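Local coordinates for protein porin (Rhodopseudomonas blastica, PDB 1H6S) that forms trimeric outer-membrane channels through which small hydrophilic solutes of up to about 0.6 kDa diffuse passively, at residues A[80-85]-A[131-136]; A[197-202]-A[223-228]. All blocks are in the same frame, centred on the assembly; numbering follows the deposited sequence.

Contact 1. Residues A[80-85]-A[131-136]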
ATOM      1  N   VAL A  80     -18.483  18.705  -2.324  1.00 18.99           N
ATOM      2  CA  VAL A  80     -17.302  19.399  -2.821  1.00 16.33           C
ATOM      3  C   VAL A  80     -16.124  18.466  -2.582  1.00 18.08           C
ATOM      4  O   VAL A  80     -15.961  17.940  -1.483  1.00 18.16           O
ATOM      5  CB  VAL A  80     -17.041  20.702  -2.066  1.00 17.49           C
ATOM      6  CG1 VAL A  80     -15.949  21.477  -2.766  1.00 17.67           C
ATOM      7  CG2 VAL A  80     -18.312  21.520  -1.977  1.00 19.52           C
ATOM      8  N   SER A  81     -15.314  18.250  -3.613  1.00 17.08           N
ATOM      9  CA  SER A  81     -14.168  17.356  -3.494  1.00 16.98           C
ATOM     10  C   SER A  81     -12.884  18.043  -3.945  1.00 14.71           C
ATOM     11  O   SER A  81     -12.914  18.935  -4.796  1.00 15.28           O
ATOM     12  CB  SER A  81     -14.411  16.082  -4.307  1.00 15.00           C
ATOM     13  OG  SER A  81     -14.793  16.390  -5.629  1.00 24.58           O
ATOM     14  N   VAL A  82     -11.762  17.621  -3.369  1.00 16.62           N
ATOM     15  CA  VAL A  82     -10.471  18.218  -3.681  1.00 18.14           C
ATOM     16  C   VAL A  82      -9.401  17.163  -3.975  1.00 16.43           C
ATOM     17  O   VAL A  82      -9.545  15.997  -3.599  1.00 16.29           O
ATOM     18  CB  VAL A  82      -9.988  19.090  -2.496  1.00 20.55           C
ATOM     19  CG1 VAL A  82      -8.890  20.027  -2.946  1.00 25.13           C
ATOM     20  CG2 VAL A  82     -11.147  19.882  -1.929  1.00 27.80           C
ATOM     21  N   GLY A  83      -8.328  17.581  -4.646  1.00 14.09           N
ATOM     22  CA  GLY A  83      -7.244  16.669  -4.954  1.00 10.31           C
ATOM     23  C   GLY A  83      -7.456  15.896  -6.234  1.00 12.45           C
ATOM     24  O   GLY A  83      -7.681  16.490  -7.287  1.00 16.11           O
ATOM     25  N   ASN A  84      -7.356  14.573  -6.146  1.00 13.94           N
ATOM     26  CA  ASN A  84      -7.558  13.690  -7.291  1.00 12.14           C
ATOM     27  C   ASN A  84      -9.072  13.498  -7.400  1.00 15.72           C
ATOM     28  O   ASN A  84      -9.641  12.552  -6.858  1.00 15.63           O
ATOM     29  CB  ASN A  84      -6.833  12.358  -7.039  1.00 13.17           C
ATOM     30  CG  ASN A  84      -6.914  11.410  -8.216  1.00 14.95           C
ATOM     31  OD1 ASN A  84      -7.219  11.813  -9.332  1.00 11.09           O
ATOM     32  ND2 ASN A  84      -6.626  10.142  -7.971  1.00 10.37           N
ATOM     33  N   VAL A  85      -9.719  14.410  -8.110  1.00 14.92           N
ATOM     34  CA  VAL A  85     -11.170  14.394  -8.241  1.00 12.73           C
ATOM     35  C   VAL A  85     -11.744  13.811  -9.526  1.00 14.66           C
ATOM     36  O   VAL A  85     -11.056  13.715 -10.534  1.00 13.64           O
ATOM     37  CB  VAL A  85     -11.722  15.830  -8.104  1.00 14.26           C
ATOM     38  CG1 VAL A  85     -11.138  16.502  -6.851  1.00 13.35           C
ATOM     39  CG2 VAL A  85     -11.388  16.628  -9.355  1.00 11.04           C
ATOM     40  N   ASN A 131      -3.798  19.178  -9.019  1.00 16.67           N
ATOM     41  CA  ASN A 131      -4.834  19.343  -8.003  1.00 15.05           C
ATOM     42  C   ASN A 131      -6.123  19.832  -8.645  1.00 15.86           C
ATOM     43  O   ASN A 131      -6.091  20.668  -9.551  1.00 15.39           O
ATOM     44  CB  ASN A 131      -4.407  20.359  -6.946  1.00 14.87           C
ATOM     45  CG  ASN A 131      -5.427  20.490  -5.828  1.00 17.58           C
ATOM     46  OD1 ASN A 131      -5.579  19.581  -5.011  1.00 20.01           O
ATOM     47  ND2 ASN A 131      -6.146  21.610  -5.799  1.00 16.89           N
ATOM     48  N   GLY A 132      -7.254  19.317  -8.171  1.00 14.78           N
ATOM     49  CA  GLY A 132      -8.531  19.740  -8.719  1.00 14.76           C
ATOM     50  C   GLY A 132      -9.605  20.072  -7.692  1.00 16.88           C
ATOM     51  O   GLY A 132      -9.438  19.842  -6.493  1.00 17.90           O
ATOM     52  N   ILE A 133     -10.708  20.641  -8.171  1.00 18.10           N
ATOM     53  CA  ILE A 133     -11.850  20.966  -7.323  1.00 18.48           C
ATOM     54  C   ILE A 133     -13.069  20.509  -8.114  1.00 17.83           C
ATOM     55  O   ILE A 133     -13.200  20.834  -9.286  1.00 17.18           O
ATOM     56  CB  ILE A 133     -11.998  22.481  -7.071  1.00 19.30           C
ATOM     57  CG1 ILE A 133     -10.701  23.063  -6.522  1.00 23.31           C
ATOM     58  CG2 ILE A 133     -13.123  22.726  -6.078  1.00 17.08           C
ATOM     59  CD1 ILE A 133     -10.320  22.521  -5.163  1.00 29.96           C
ATOM     60  N   ALA A 134     -13.952  19.744  -7.493  1.00 15.05           N
ATOM     61  CA  ALA A 134     -15.144  19.287  -8.199  1.00 16.82           C
ATOM     62  C   ALA A 134     -16.372  19.480  -7.325  1.00 17.37           C
ATOM     63  O   ALA A 134     -16.293  19.397  -6.098  1.00 14.35           O
ATOM     64  CB  ALA A 134     -15.000  17.809  -8.592  1.00 15.45           C
ATOM     65  N   VAL A 135     -17.508  19.753  -7.956  1.00 18.60           N
ATOM     66  CA  VAL A 135     -18.741  19.939  -7.219  1.00 19.50           C
ATOM     67  C   VAL A 135     -19.867  19.233  -7.941  1.00 21.57           C
ATOM     68  O   VAL A 135     -19.950  19.277  -9.160  1.00 21.99           O
ATOM     69  CB  VAL A 135     -19.100  21.436  -7.076  1.00 23.00           C
ATOM     70  CG1 VAL A 135     -20.415  21.587  -6.320  1.00 22.34           C
ATOM     71  CG2 VAL A 135     -17.990  22.170  -6.337  1.00 21.63           C
ATOM     72  N   THR A 136     -20.714  18.549  -7.183  1.00 22.95           N
ATOM     73  CA  THR A 136     -21.864  17.866  -7.755  1.00 24.46           C
ATOM     74  C   THR A 136     -23.066  18.166  -6.879  1.00 27.43           C
ATOM     75  O   THR A 136     -22.922  18.432  -5.683  1.00 22.05           O
ATOM     76  CB  THR A 136     -21.669  16.342  -7.830  1.00 24.07           C
ATOM     77  OG1 THR A 136     -21.297  15.841  -6.547  1.00 28.83           O
ATOM     78  CG2 THR A 136     -20.605  15.996  -8.829  1.00 24.84           C
TER

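Contact 2. Residues A[197-202]-A[223-228]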
ATOM      1  N   GLY A 197     -26.191  13.300 -25.282  1.00 17.17           N
ATOM      2  CA  GLY A 197     -26.692  11.953 -25.446  1.00 20.52           C
ATOM      3  C   GLY A 197     -28.127  11.819 -24.993  1.00 20.78           C
ATOM      4  O   GLY A 197     -28.596  12.553 -24.124  1.00 21.23           O
ATOM      5  N   ALA A 198     -28.827  10.869 -25.598  1.00 22.28           N
ATOM      6  CA  ALA A 198     -30.216  10.610 -25.268  1.00 22.85           C
ATOM      7  C   ALA A 198     -30.426   9.108 -25.309  1.00 24.49           C
ATOM      8  O   ALA A 198     -29.827   8.412 -26.130  1.00 24.01           O
ATOM      9  CB  ALA A 198     -31.124  11.293 -26.272  1.00 23.86           C
ATOM     10  N   ALA A 199     -31.266   8.600 -24.422  1.00 26.82           N
ATOM     11  CA  ALA A 199     -31.532   7.171 -24.389  1.00 28.91           C
ATOM     12  C   ALA A 199     -32.996   6.923 -24.112  1.00 32.01           C
ATOM     13  O   ALA A 199     -33.656   7.698 -23.408  1.00 32.57           O
ATOM     14  CB  ALA A 199     -30.685   6.498 -23.319  1.00 25.68           C
ATOM     15  N   TYR A 200     -33.501   5.834 -24.670  1.00 35.22           N
ATOM     16  CA  TYR A 200     -34.888   5.474 -24.481  1.00 38.00           C
ATOM     17  C   TYR A 200     -34.934   4.054 -23.964  1.00 39.00           C
ATOM     18  O   TYR A 200     -34.364   3.147 -24.568  1.00 34.65           O
ATOM     19  CB  TYR A 200     -35.647   5.577 -25.800  1.00 42.17           C
ATOM     20  CG  TYR A 200     -37.108   5.225 -25.674  1.00 49.75           C
ATOM     21  CD1 TYR A 200     -37.974   6.016 -24.916  1.00 54.38           C
ATOM     22  CD2 TYR A 200     -37.623   4.080 -26.283  1.00 53.50           C
ATOM     23  CE1 TYR A 200     -39.315   5.671 -24.764  1.00 58.36           C
ATOM     24  CE2 TYR A 200     -38.960   3.729 -26.139  1.00 57.87           C
ATOM     25  CZ  TYR A 200     -39.800   4.526 -25.379  1.00 60.44           C
ATOM     26  OH  TYR A 200     -41.120   4.172 -25.234  1.00 64.76           O
ATOM     27  N   LYS A 201     -35.597   3.861 -22.833  1.00 44.30           N
ATOM     28  CA  LYS A 201     -35.713   2.534 -22.255  1.00 50.91           C
ATOM     29  C   LYS A 201     -36.982   1.898 -22.826  1.00 53.26           C
ATOM     30  O   LYS A 201     -37.991   1.779 -22.135  1.00 53.34           O
ATOM     31  CB  LYS A 201     -35.793   2.643 -20.732  1.00 55.35           C
ATOM     32  CG  LYS A 201     -35.608   1.327 -19.996  1.00 65.43           C
ATOM     33  CD  LYS A 201     -34.226   0.728 -20.250  1.00 73.16           C
ATOM     34  CE  LYS A 201     -34.043  -0.591 -19.501  1.00 77.15           C
ATOM     35  NZ  LYS A 201     -32.706  -1.209 -19.751  1.00 79.14           N
ATOM     36  N   PHE A 202     -36.911   1.496 -24.099  1.00 58.25           N
ATOM     37  CA  PHE A 202     -38.044   0.896 -24.810  1.00 63.27           C
ATOM     38  C   PHE A 202     -38.587  -0.379 -24.188  1.00 67.15           C
ATOM     39  O   PHE A 202     -39.164  -1.216 -24.879  1.00 69.53           O
ATOM     40  CB  PHE A 202     -37.691   0.616 -26.280  1.00 63.99           C
ATOM     41  CG  PHE A 202     -36.783  -0.568 -26.480  1.00 65.14           C
ATOM     42  CD1 PHE A 202     -35.408  -0.445 -26.322  1.00 65.63           C
ATOM     43  CD2 PHE A 202     -37.308  -1.809 -26.829  1.00 65.45           C
ATOM     44  CE1 PHE A 202     -34.568  -1.543 -26.511  1.00 67.43           C
ATOM     45  CE2 PHE A 202     -36.480  -2.912 -27.019  1.00 66.69           C
ATOM     46  CZ  PHE A 202     -35.106  -2.779 -26.861  1.00 67.22           C
ATOM     47  N   ALA A 223     -36.344  -4.500 -19.997  1.00 65.52           N
ATOM     48  CA  ALA A 223     -35.166  -5.277 -20.347  1.00 59.86           C
ATOM     49  C   ALA A 223     -34.381  -4.764 -21.553  1.00 54.78           C
ATOM     50  O   ALA A 223     -33.514  -5.466 -22.070  1.00 54.87           O
ATOM     51  CB  ALA A 223     -35.570  -6.733 -20.575  1.00 59.81           C
ATOM     52  N   GLY A 224     -34.664  -3.551 -22.007  1.00 50.30           N
ATOM     53  CA  GLY A 224     -33.936  -3.051 -23.157  1.00 44.20           C
ATOM     54  C   GLY A 224     -33.810  -1.549 -23.223  1.00 39.96           C
ATOM     55  O   GLY A 224     -34.638  -0.819 -22.681  1.00 39.08           O
ATOM     56  N   THR A 225     -32.767  -1.080 -23.895  1.00 37.19           N
ATOM     57  CA  THR A 225     -32.548   0.354 -24.032  1.00 32.63           C
ATOM     58  C   THR A 225     -31.739   0.698 -25.281  1.00 30.12           C
ATOM     59  O   THR A 225     -30.773   0.012 -25.610  1.00 29.82           O
ATOM     60  CB  THR A 225     -31.836   0.931 -22.776  1.00 33.29           C
ATOM     61  OG1 THR A 225     -31.120   2.119 -23.133  1.00 35.18           O
ATOM     62  CG2 THR A 225     -30.873  -0.075 -22.192  1.00 33.98           C
ATOM     63  N   VAL A 226     -32.162   1.744 -25.986  1.00 26.52           N
ATOM     64  CA  VAL A 226     -31.464   2.198 -27.185  1.00 25.02           C
ATOM     65  C   VAL A 226     -31.032   3.627 -26.927  1.00 23.96           C
ATOM     66  O   VAL A 226     -31.820   4.434 -26.440  1.00 24.39           O
ATOM     67  CB  VAL A 226     -32.367   2.192 -28.443  1.00 24.19           C
ATOM     68  CG1 VAL A 226     -32.925   0.801 -28.680  1.00 28.08           C
ATOM     69  CG2 VAL A 226     -33.482   3.204 -28.292  1.00 24.33           C
ATOM     70  N   GLY A 227     -29.781   3.941 -27.242  1.00 20.52           N
ATOM     71  CA  GLY A 227     -29.306   5.291 -27.014  1.00 17.87           C
ATOM     72  C   GLY A 227     -28.494   5.830 -28.171  1.00 18.15           C
ATOM     73  O   GLY A 227     -28.081   5.090 -29.067  1.00 17.46           O
ATOM     74  N   LEU A 228     -28.257   7.131 -28.142  1.00 20.28           N
ATOM     75  CA  LEU A 228     -27.497   7.784 -29.182  1.00 23.02           C
ATOM     76  C   LEU A 228     -26.617   8.851 -28.551  1.00 21.69           C
ATOM     77  O   LEU A 228     -27.117   9.756 -27.881  1.00 21.83           O
ATOM     78  CB  LEU A 228     -28.459   8.419 -30.182  1.00 26.62           C
ATOM     79  CG  LEU A 228     -27.895   9.214 -31.362  1.00 31.45           C
ATOM     80  CD1 LEU A 228     -27.110   8.301 -32.302  1.00 31.89           C
ATOM     81  CD2 LEU A 228     -29.054   9.863 -32.102  1.00 33.18           C
TER

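Contact 1. Residues A[80-85]-A[131-136]
S81 pairs with A134, and V82 with I133, where strand 78-83 lies antiparallel beside strand 131-139 in the wall of the closed 16-stranded porin β-barrel. The two segment axes approach to 4.6 Å at 172°. Backbone bonding is reciprocal at S81 and A134: S81 N donates to A134 O over 2.9 Å, and A134 N returns a bond to S81 O. A second such pair joins G83 and G132. G132 N reaches G83 O in the carbonyl plane, on a lone pair, whereas the return bond from G83 N to G132 O is weak. Between these pairs, the CA-H groups of V82 and I133 face G132 O and S81 O.

Apolar contacts differ on the two faces. V80, V82, I133 and V135 share one face, and I27 of a second subunit packs on V82, N131 and I133, so this is the side of the wall that meets the trimer partner. V82 and I133 lie side by side and point the same way, V82 CG1 standing 3.6 Å from I133 CD1. V80 and V135 repeat the arrangement less closely, through V80 CG1 and V135 CG2 at 4.2 Å.

On the other face, the chain turns back after G83 through an inverse gamma turn centred on N84, whose side-chain amide is bonded to N118 O and A68 O. The turn lays V85 over G132 and A134: V85 CB is 3.9 Å from A134 CB, and V85 CG1 packs against G132 O. At the phi of G83, 86°, a β-carbon would jam against the preceding carbonyl.

N131 OD1 lies 3.4 Å from G83 CA. S81 OG sits between its backbone N and carbonyl carbon (chi1 52°), adding a weak 3.4 Å bond to A134 O, the same oxygen that S81 N holds.

Contact 2. Residues A[197-202]-A[223-228]
At the F202 ring, T225 C and V226 N lie in plane at the edge, while G224 C, T225 N and V226 CG1 stand oblique to it. F202 CE1 and CD1 do the touching, CE1 3.6 Å from V226 CG1, and the phenylalanine and valine side chains cross at about a right angle. The other flat group, Y200, takes part through its CB, 4.1 Å from V226 CG2; its ring leads away from this strand, and the side chain touches M174 and I175 instead.

Strands 193-200 and 224-232 are antiparallel neighbours in the porin β-barrel, their segment axes inclined at 158°. Two hydrogen-bonded pairs stitch them. Y200 N reaches V226 O over 2.8 Å, nearly along the C=O axis, and V226 N answers to Y200 O; A198 and L228 exchange the same two bonds. At the non-hydrogen-bonded pair between them, A199 CA and G227 CA come within 3.9 Å. A198, Y200, V226 and L228 share one face, with V226 and L228 on the surface. A199 points to the other face, where it touches Y245 and L94.

Strand pairing ends in an inverse gamma turn centred on K201, with a weak bond from F202 N to Y200 O. K201 bends at chi2 (62°), then runs extended past the G224 carbonyl and crosses T225 obliquely, K201 CD lying 3.5 Å from T225 CB. An alanine here, lacking the lysine methylenes beyond CB, would probably open a gap beside the G224 carbonyl and the T225 side chain. Beyond that crossing, K201 NZ stands 3.3 Å from the T225 methyl, CG2.

How the contacts relate
From the N terminus, the chain lays down four barrel strands before strand 78-83 and then leaves the wall. Contact 1 closes that excursion, a long connection holding helix 88-91, by seating strand 131-139 next to strand 78-83. Three further strands, 142-150, 163-171 and 175-183, separate this pair from contact 2, which closes the connection between 193-200 and 224-232; residues 204-221 of it are not modelled. The loops follow in series, neither nesting nor crossing. Because the strands run up and down in turn, the two connections leave opposite ends of the barrel. The centres of contact 1 and contact 2 are about 31 Å apart. One continuous sheet joins them; contact 1 meets another subunit, contact 2 does not.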